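Local coordinates for OxyA protein (Actinoplanes teichomyceticus, PDB 5HH3) that is a heme-dependent cytochrome P450 that probably acts as a phenolic coupling enzyme, cyclising the peptide precursor in glycopeptide antibiotic biosynthesis, at residues B[192-197]-B[229-233]; B[369-375]-B[393-397]. The contacts are given in a common frame with arbitrary orientation. Numbering follows the deposited sequence.

Contact 1: B[192-197]-B[229-233]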
ATOM      1  N   PHE B 192       0.083  22.450  15.722  1.00 64.49           N
ATOM      2  CA  PHE B 192       1.275  21.757  16.232  1.00 62.25           C
ATOM      3  C   PHE B 192       2.578  22.482  15.849  1.00 63.08           C
ATOM      4  O   PHE B 192       3.419  22.753  16.704  1.00 61.12           O
ATOM      5  CB  PHE B 192       1.294  20.312  15.725  1.00 59.08           C
ATOM      6  CG  PHE B 192       2.477  19.521  16.189  1.00 56.64           C
ATOM      7  CD1 PHE B 192       2.495  18.956  17.452  1.00 55.40           C
ATOM      8  CD2 PHE B 192       3.584  19.341  15.362  1.00 56.13           C
ATOM      9  CE1 PHE B 192       3.588  18.225  17.893  1.00 53.50           C
ATOM     10  CE2 PHE B 192       4.679  18.612  15.795  1.00 54.31           C
ATOM     11  CZ  PHE B 192       4.682  18.056  17.067  1.00 52.77           C
ATOM     12  N   MET B 193       2.713  22.810  14.566  1.00 65.79           N
ATOM     13  CA  MET B 193       3.911  23.482  14.030  1.00 67.41           C
ATOM     14  C   MET B 193       4.202  24.862  14.611  1.00 67.54           C
ATOM     15  O   MET B 193       5.366  25.194  14.846  1.00 67.29           O
ATOM     16  CB  MET B 193       3.809  23.610  12.505  1.00 71.44           C
ATOM     17  CG  MET B 193       3.977  22.298  11.761  1.00 72.42           C
ATOM     18  SD  MET B 193       5.648  21.643  11.901  1.00 76.88           S
ATOM     19  CE  MET B 193       6.591  22.902  11.025  1.00 78.22           C
ATOM     20  N   THR B 194       3.159  25.670  14.806  1.00 67.14           N
ATOM     21  CA  THR B 194       3.314  27.003  15.387  1.00 68.04           C
ATOM     22  C   THR B 194       3.805  26.906  16.830  1.00 66.21           C
ATOM     23  O   THR B 194       4.641  27.702  17.252  1.00 66.99           O
ATOM     24  CB  THR B 194       1.996  27.815  15.351  1.00 69.85           C
ATOM     25  OG1 THR B 194       1.475  27.823  14.021  1.00 70.43           O
ATOM     26  CG2 THR B 194       2.214  29.256  15.806  1.00 72.52           C
ATOM     27  N   TYR B 195       3.285  25.936  17.582  1.00 63.41           N
ATOM     28  CA  TYR B 195       3.769  25.697  18.939  1.00 61.86           C
ATOM     29  C   TYR B 195       5.260  25.299  18.906  1.00 61.10           C
ATOM     30  O   TYR B 195       6.083  25.924  19.575  1.00 61.53           O
ATOM     31  CB  TYR B 195       2.929  24.627  19.644  1.00 59.66           C
ATOM     32  CG  TYR B 195       3.271  24.479  21.110  1.00 58.65           C
ATOM     33  CD1 TYR B 195       4.349  23.697  21.504  1.00 56.61           C
ATOM     34  CD2 TYR B 195       2.538  25.141  22.103  1.00 59.75           C
ATOM     35  CE1 TYR B 195       4.688  23.554  22.832  1.00 56.50           C
ATOM     36  CE2 TYR B 195       2.874  25.005  23.446  1.00 59.55           C
ATOM     37  CZ  TYR B 195       3.955  24.197  23.795  1.00 58.24           C
ATOM     38  OH  TYR B 195       4.348  24.018  25.088  1.00 58.94           O
ATOM     39  N   MET B 196       5.606  24.298  18.101  1.00 59.83           N
ATOM     40  CA  MET B 196       6.996  23.806  18.039  1.00 60.28           C
ATOM     41  C   MET B 196       8.000  24.853  17.538  1.00 61.61           C
ATOM     42  O   MET B 196       9.115  24.939  18.059  1.00 60.46           O
ATOM     43  CB  MET B 196       7.097  22.546  17.175  1.00 59.65           C
ATOM     44  CG  MET B 196       6.346  21.338  17.712  1.00 59.39           C
ATOM     45  SD  MET B 196       6.668  20.873  19.430  1.00 61.54           S
ATOM     46  CE  MET B 196       8.452  20.959  19.425  1.00 61.52           C
ATOM     47  N   ASN B 197       7.602  25.653  16.551  1.00 63.44           N
ATOM     48  CA  ASN B 197       8.454  26.732  16.052  1.00 65.90           C
ATOM     49  C   ASN B 197       8.799  27.756  17.129  1.00 67.21           C
ATOM     50  O   ASN B 197       9.924  28.241  17.171  1.00 67.92           O
ATOM     51  CB  ASN B 197       7.807  27.442  14.861  1.00 68.60           C
ATOM     52  CG  ASN B 197       7.766  26.582  13.604  1.00 67.66           C
ATOM     53  OD1 ASN B 197       8.441  25.559  13.498  1.00 65.05           O
ATOM     54  ND2 ASN B 197       6.970  27.012  12.636  1.00 69.96           N
ATOM     55  N   THR B 229      11.796  19.782  15.056  1.00 47.67           N
ATOM     56  CA  THR B 229      10.353  19.584  15.049  1.00 48.05           C
ATOM     57  C   THR B 229       9.994  18.178  14.654  1.00 46.14           C
ATOM     58  O   THR B 229       9.138  17.558  15.288  1.00 44.24           O
ATOM     59  CB  THR B 229       9.658  20.633  14.135  1.00 50.10           C
ATOM     60  OG1 THR B 229       9.636  21.874  14.828  1.00 50.38           O
ATOM     61  CG2 THR B 229       8.221  20.253  13.816  1.00 50.67           C
ATOM     62  N   GLY B 230      10.659  17.675  13.618  1.00 46.40           N
ATOM     63  CA  GLY B 230      10.456  16.319  13.148  1.00 44.82           C
ATOM     64  C   GLY B 230      10.768  15.276  14.194  1.00 44.74           C
ATOM     65  O   GLY B 230      10.030  14.293  14.338  1.00 44.82           O
ATOM     66  N   VAL B 231      11.842  15.482  14.946  1.00 45.97           N
ATOM     67  CA  VAL B 231      12.199  14.532  16.004  1.00 45.86           C
ATOM     68  C   VAL B 231      11.148  14.579  17.125  1.00 44.51           C
ATOM     69  O   VAL B 231      10.717  13.521  17.595  1.00 42.54           O
ATOM     70  CB  VAL B 231      13.611  14.769  16.577  1.00 48.52           C
ATOM     71  CG1 VAL B 231      13.912  13.761  17.680  1.00 49.59           C
ATOM     72  CG2 VAL B 231      14.652  14.630  15.471  1.00 50.76           C
ATOM     73  N   ALA B 232      10.736  15.787  17.526  1.00 43.26           N
ATOM     74  CA  ALA B 232       9.680  15.942  18.532  1.00 43.38           C
ATOM     75  C   ALA B 232       8.389  15.225  18.146  1.00 41.47           C
ATOM     76  O   ALA B 232       7.821  14.503  18.956  1.00 39.01           O
ATOM     77  CB  ALA B 232       9.400  17.409  18.817  1.00 45.03           C
ATOM     78  N   ALA B 233       7.956  15.422  16.909  1.00 41.38           N
ATOM     79  CA  ALA B 233       6.752  14.805  16.395  1.00 41.65           C
ATOM     80  C   ALA B 233       6.857  13.270  16.387  1.00 41.02           C
ATOM     81  O   ALA B 233       5.908  12.577  16.750  1.00 39.22           O
ATOM     82  CB  ALA B 233       6.440  15.345  15.011  1.00 42.87           C
TER

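Contact 2: B[369-375]-B[393-397]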
ATOM      1  N   PHE B 369      -1.481  -2.904  42.269  1.00 46.96           N
ATOM      2  CA  PHE B 369      -2.613  -3.777  42.060  1.00 48.19           C
ATOM      3  C   PHE B 369      -2.130  -5.218  41.970  1.00 47.42           C
ATOM      4  O   PHE B 369      -2.162  -5.804  40.903  1.00 46.07           O
ATOM      5  CB  PHE B 369      -3.367  -3.373  40.775  1.00 48.14           C
ATOM      6  CG  PHE B 369      -3.965  -1.978  40.816  1.00 49.36           C
ATOM      7  CD1 PHE B 369      -4.773  -1.578  41.870  1.00 51.43           C
ATOM      8  CD2 PHE B 369      -3.739  -1.074  39.768  1.00 48.77           C
ATOM      9  CE1 PHE B 369      -5.326  -0.299  41.904  1.00 52.49           C
ATOM     10  CE2 PHE B 369      -4.298   0.192  39.789  1.00 49.48           C
ATOM     11  CZ  PHE B 369      -5.090   0.583  40.855  1.00 51.26           C
ATOM     12  N   PRO B 370      -1.689  -5.804  43.102  1.00 48.13           N
ATOM     13  CA  PRO B 370      -1.314  -7.231  43.079  1.00 48.42           C
ATOM     14  C   PRO B 370      -2.465  -8.203  42.771  1.00 49.06           C
ATOM     15  O   PRO B 370      -2.196  -9.351  42.430  1.00 50.17           O
ATOM     16  CB  PRO B 370      -0.763  -7.471  44.496  1.00 50.02           C
ATOM     17  CG  PRO B 370      -1.348  -6.385  45.321  1.00 50.76           C
ATOM     18  CD  PRO B 370      -1.370  -5.194  44.407  1.00 49.13           C
ATOM     19  N   THR B 371      -3.716  -7.743  42.900  1.00 49.31           N
ATOM     20  CA  THR B 371      -4.923  -8.509  42.563  1.00 50.32           C
ATOM     21  C   THR B 371      -5.456  -8.235  41.143  1.00 49.15           C
ATOM     22  O   THR B 371      -6.581  -8.648  40.807  1.00 49.68           O
ATOM     23  CB  THR B 371      -6.050  -8.172  43.563  1.00 52.47           C
ATOM     24  OG1 THR B 371      -6.186  -6.744  43.636  1.00 52.75           O
ATOM     25  CG2 THR B 371      -5.723  -8.714  44.951  1.00 53.82           C
ATOM     26  N   LEU B 372      -4.665  -7.554  40.307  1.00 46.84           N
ATOM     27  CA  LEU B 372      -5.089  -7.197  38.952  1.00 45.51           C
ATOM     28  C   LEU B 372      -5.596  -8.427  38.190  1.00 45.45           C
ATOM     29  O   LEU B 372      -4.946  -9.463  38.204  1.00 44.97           O
ATOM     30  CB  LEU B 372      -3.916  -6.574  38.177  1.00 44.69           C
ATOM     31  CG  LEU B 372      -4.249  -5.866  36.870  1.00 43.87           C
ATOM     32  CD1 LEU B 372      -4.917  -4.535  37.194  1.00 44.28           C
ATOM     33  CD2 LEU B 372      -2.985  -5.658  36.058  1.00 43.03           C
ATOM     34  N   ARG B 373      -6.752  -8.299  37.546  1.00 45.51           N
ATOM     35  CA  ARG B 373      -7.353  -9.388  36.768  1.00 46.75           C
ATOM     36  C   ARG B 373      -8.193  -8.807  35.636  1.00 45.82           C
ATOM     37  O   ARG B 373      -8.576  -7.639  35.682  1.00 44.36           O
ATOM     38  CB  ARG B 373      -8.241 -10.275  37.675  1.00 49.71           C
ATOM     39  CG  ARG B 373      -9.262  -9.481  38.496  1.00 52.44           C
ATOM     40  CD  ARG B 373      -9.982 -10.278  39.574  1.00 55.98           C
ATOM     41  NE  ARG B 373     -10.682  -9.350  40.472  1.00 58.48           N
ATOM     42  CZ  ARG B 373     -11.885  -8.818  40.242  1.00 59.74           C
ATOM     43  NH1 ARG B 373     -12.377  -7.965  41.113  1.00 61.34           N
ATOM     44  NH2 ARG B 373     -12.604  -9.122  39.151  1.00 60.69           N
ATOM     45  N   LEU B 374      -8.499  -9.633  34.646  1.00 46.10           N
ATOM     46  CA  LEU B 374      -9.481  -9.277  33.616  1.00 47.68           C
ATOM     47  C   LEU B 374     -10.845  -9.065  34.273  1.00 51.19           C
ATOM     48  O   LEU B 374     -11.217  -9.794  35.196  1.00 51.77           O
ATOM     49  CB  LEU B 374      -9.607 -10.390  32.569  1.00 48.54           C
ATOM     50  CG  LEU B 374      -8.353 -10.797  31.805  1.00 47.24           C
ATOM     51  CD1 LEU B 374      -8.629 -12.033  30.963  1.00 48.92           C
ATOM     52  CD2 LEU B 374      -7.876  -9.653  30.947  1.00 45.19           C
ATOM     53  N   ALA B 375     -11.569  -8.047  33.821  1.00 52.91           N
ATOM     54  CA  ALA B 375     -12.910  -7.760  34.321  1.00 55.67           C
ATOM     55  C   ALA B 375     -13.911  -8.821  33.856  1.00 59.03           C
ATOM     56  O   ALA B 375     -14.755  -9.258  34.630  1.00 58.68           O
ATOM     57  CB  ALA B 375     -13.360  -6.386  33.862  1.00 55.54           C
ATOM     58  N   LEU B 393      -8.767  -3.003  27.137  1.00 39.15           N
ATOM     59  CA  LEU B 393      -8.316  -3.952  28.149  1.00 38.91           C
ATOM     60  C   LEU B 393      -8.953  -3.627  29.502  1.00 39.83           C
ATOM     61  O   LEU B 393      -8.384  -2.890  30.315  1.00 38.03           O
ATOM     62  CB  LEU B 393      -6.795  -3.948  28.226  1.00 37.58           C
ATOM     63  CG  LEU B 393      -6.145  -4.996  29.137  1.00 38.58           C
ATOM     64  CD1 LEU B 393      -6.376  -6.401  28.587  1.00 39.32           C
ATOM     65  CD2 LEU B 393      -4.660  -4.730  29.257  1.00 38.22           C
ATOM     66  N   LEU B 394     -10.142  -4.185  29.717  1.00 41.72           N
ATOM     67  CA  LEU B 394     -10.928  -3.904  30.920  1.00 44.25           C
ATOM     68  C   LEU B 394     -10.394  -4.732  32.063  1.00 44.05           C
ATOM     69  O   LEU B 394     -10.538  -5.951  32.066  1.00 42.88           O
ATOM     70  CB  LEU B 394     -12.421  -4.182  30.706  1.00 46.60           C
ATOM     71  CG  LEU B 394     -13.211  -3.012  30.109  1.00 48.30           C
ATOM     72  CD1 LEU B 394     -13.392  -1.887  31.122  1.00 49.38           C
ATOM     73  CD2 LEU B 394     -12.567  -2.480  28.832  1.00 47.65           C
ATOM     74  N   LEU B 395      -9.768  -4.062  33.024  1.00 43.85           N
ATOM     75  CA  LEU B 395      -9.194  -4.741  34.175  1.00 44.46           C
ATOM     76  C   LEU B 395      -9.874  -4.286  35.435  1.00 45.90           C
ATOM     77  O   LEU B 395     -10.440  -3.201  35.481  1.00 47.33           O
ATOM     78  CB  LEU B 395      -7.689  -4.486  34.283  1.00 42.89           C
ATOM     79  CG  LEU B 395      -6.847  -4.825  33.062  1.00 41.53           C
ATOM     80  CD1 LEU B 395      -5.372  -4.578  33.343  1.00 40.43           C
ATOM     81  CD2 LEU B 395      -7.078  -6.263  32.619  1.00 42.63           C
ATOM     82  N   ASP B 396      -9.806  -5.141  36.448  1.00 46.85           N
ATOM     83  CA  ASP B 396     -10.304  -4.846  37.784  1.00 48.71           C
ATOM     84  C   ASP B 396      -9.253  -5.352  38.783  1.00 47.95           C
ATOM     85  O   ASP B 396      -8.213  -5.863  38.373  1.00 46.38           O
ATOM     86  CB  ASP B 396     -11.677  -5.509  37.987  1.00 51.59           C
ATOM     87  CG  ASP B 396     -12.573  -4.729  38.953  1.00 53.90           C
ATOM     88  OD1 ASP B 396     -12.048  -4.077  39.870  1.00 54.86           O
ATOM     89  OD2 ASP B 396     -13.804  -4.760  38.804  1.00 56.28           O
ATOM     90  N   TRP B 397      -9.493  -5.164  40.077  1.00 48.73           N
ATOM     91  CA  TRP B 397      -8.540  -5.578  41.107  1.00 48.99           C
ATOM     92  C   TRP B 397      -9.248  -5.790  42.446  1.00 50.97           C
ATOM     93  O   TRP B 397     -10.460  -5.664  42.533  1.00 51.86           O
ATOM     94  CB  TRP B 397      -7.431  -4.529  41.256  1.00 48.10           C
ATOM     95  CG  TRP B 397      -7.929  -3.143  41.571  1.00 49.31           C
ATOM     96  CD1 TRP B 397      -8.106  -2.599  42.809  1.00 51.14           C
ATOM     97  CD2 TRP B 397      -8.315  -2.135  40.632  1.00 48.96           C
ATOM     98  NE1 TRP B 397      -8.585  -1.311  42.703  1.00 51.70           N
ATOM     99  CE2 TRP B 397      -8.719  -1.003  41.374  1.00 50.80           C
ATOM    100  CE3 TRP B 397      -8.366  -2.077  39.232  1.00 48.25           C
ATOM    101  CZ2 TRP B 397      -9.175   0.172  40.761  1.00 50.48           C
ATOM    102  CZ3 TRP B 397      -8.813  -0.911  38.624  1.00 47.78           C
ATOM    103  CH2 TRP B 397      -9.214   0.195  39.389  1.00 49.04           C
ATOM    104  OXT TRP B 397      -8.633  -6.077  43.469  1.00 51.09           O
TER

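Contact 1: B[192-197]-B[229-233]
This is a steep helix-helix crossing in the cytochrome P450 fold, where helix 182-205 (the G helix of the family) meets the early turns of the long helix 225-256. The short axes pass 10.7 Å apart at 119°, so the meeting is local and centres on a single knob-into-hole contact. T229 is the knob, seated among F192, M193, M196 and N197; a small branched side chain fits a hole of this size. Its methyl CG2 lies 3.5 Å from SD of M193, while OG1, 3.5 Å from CB of M196, makes a weak hydrogen bond to the D225 carbonyl of its own helix, partly offsetting the cost of burying a hydroxyl. Two further contacts are apolar. Bulky side chains of helix 182-205 meet alanines, whose small methyls leave room. L169 and L173 of helix 163-178 pack on F192, and F212 on M196. The F192 ring reaches A233, CE2 to CB 3.8 Å, and the flexible M196 thioether brings CE to 3.7 Å from CB of A232.

Contact 2: B[369-375]-B[393-397]
Two short antiparallel strands pair here, corresponding to the β3 sheet of the P450 fold. R373 and D396 form a hydrogen-bonded pair: R373 N donates to D396 O (3.0 Å) and D396 N to R373 O (2.9 Å). A375 N adds a third rung to L394 O (2.9 Å). The chain enters through a type I turn, F369 to L372, closed by L372 N to F369 O (3.1 Å), with P370 suited to its second position. The C-terminal W397 carboxylate is held by T371, whose OG1 donates to OXT at 2.5 Å, and weakly by R373, NH1 to O at 3.3 Å. D396 OD1 accepts from W397 N (2.8 Å) and, like W397 O, binds glycerol, probably from crystallisation. D396 OD1 lies 4.1 Å from R373 NH1 and out of the guanidinium plane, so only charge attraction remains. The flat F369 ring stacks face to face on W397's five-membered ring, centroids 4.2 Å apart, planes at 30°. L372 and L395 meet through CD2 and CD1 (3.8 Å) and both touch F142 of helix 142-159. L395 pairs with V140 of strand 140-141, making 394-396 the central strand, while F369 and W397 rest on I133 of helix 112-136.

From the N terminus, the chain lays down helix 112-136, strand 140-141 and helix 142-159, which later receive contact 2. It then runs through helix 182-205 and helix 211-219 into helix 225-256, where contact 1 closes a loop of 31 residues. After the heme ligand C348 and helix 351-368, contact 2 joins the following strand to the C terminus across 17 residues. The closures are in series, neither nesting nor crossing, with nearest atoms about 24 Å apart. Helix 225-256 relates them: contact 1 uses its early turns, whereas A251, W252 and A255 near its far end touch L393 or L395 of contact 2. It thus links helix 182-205 to the C-terminal sheet.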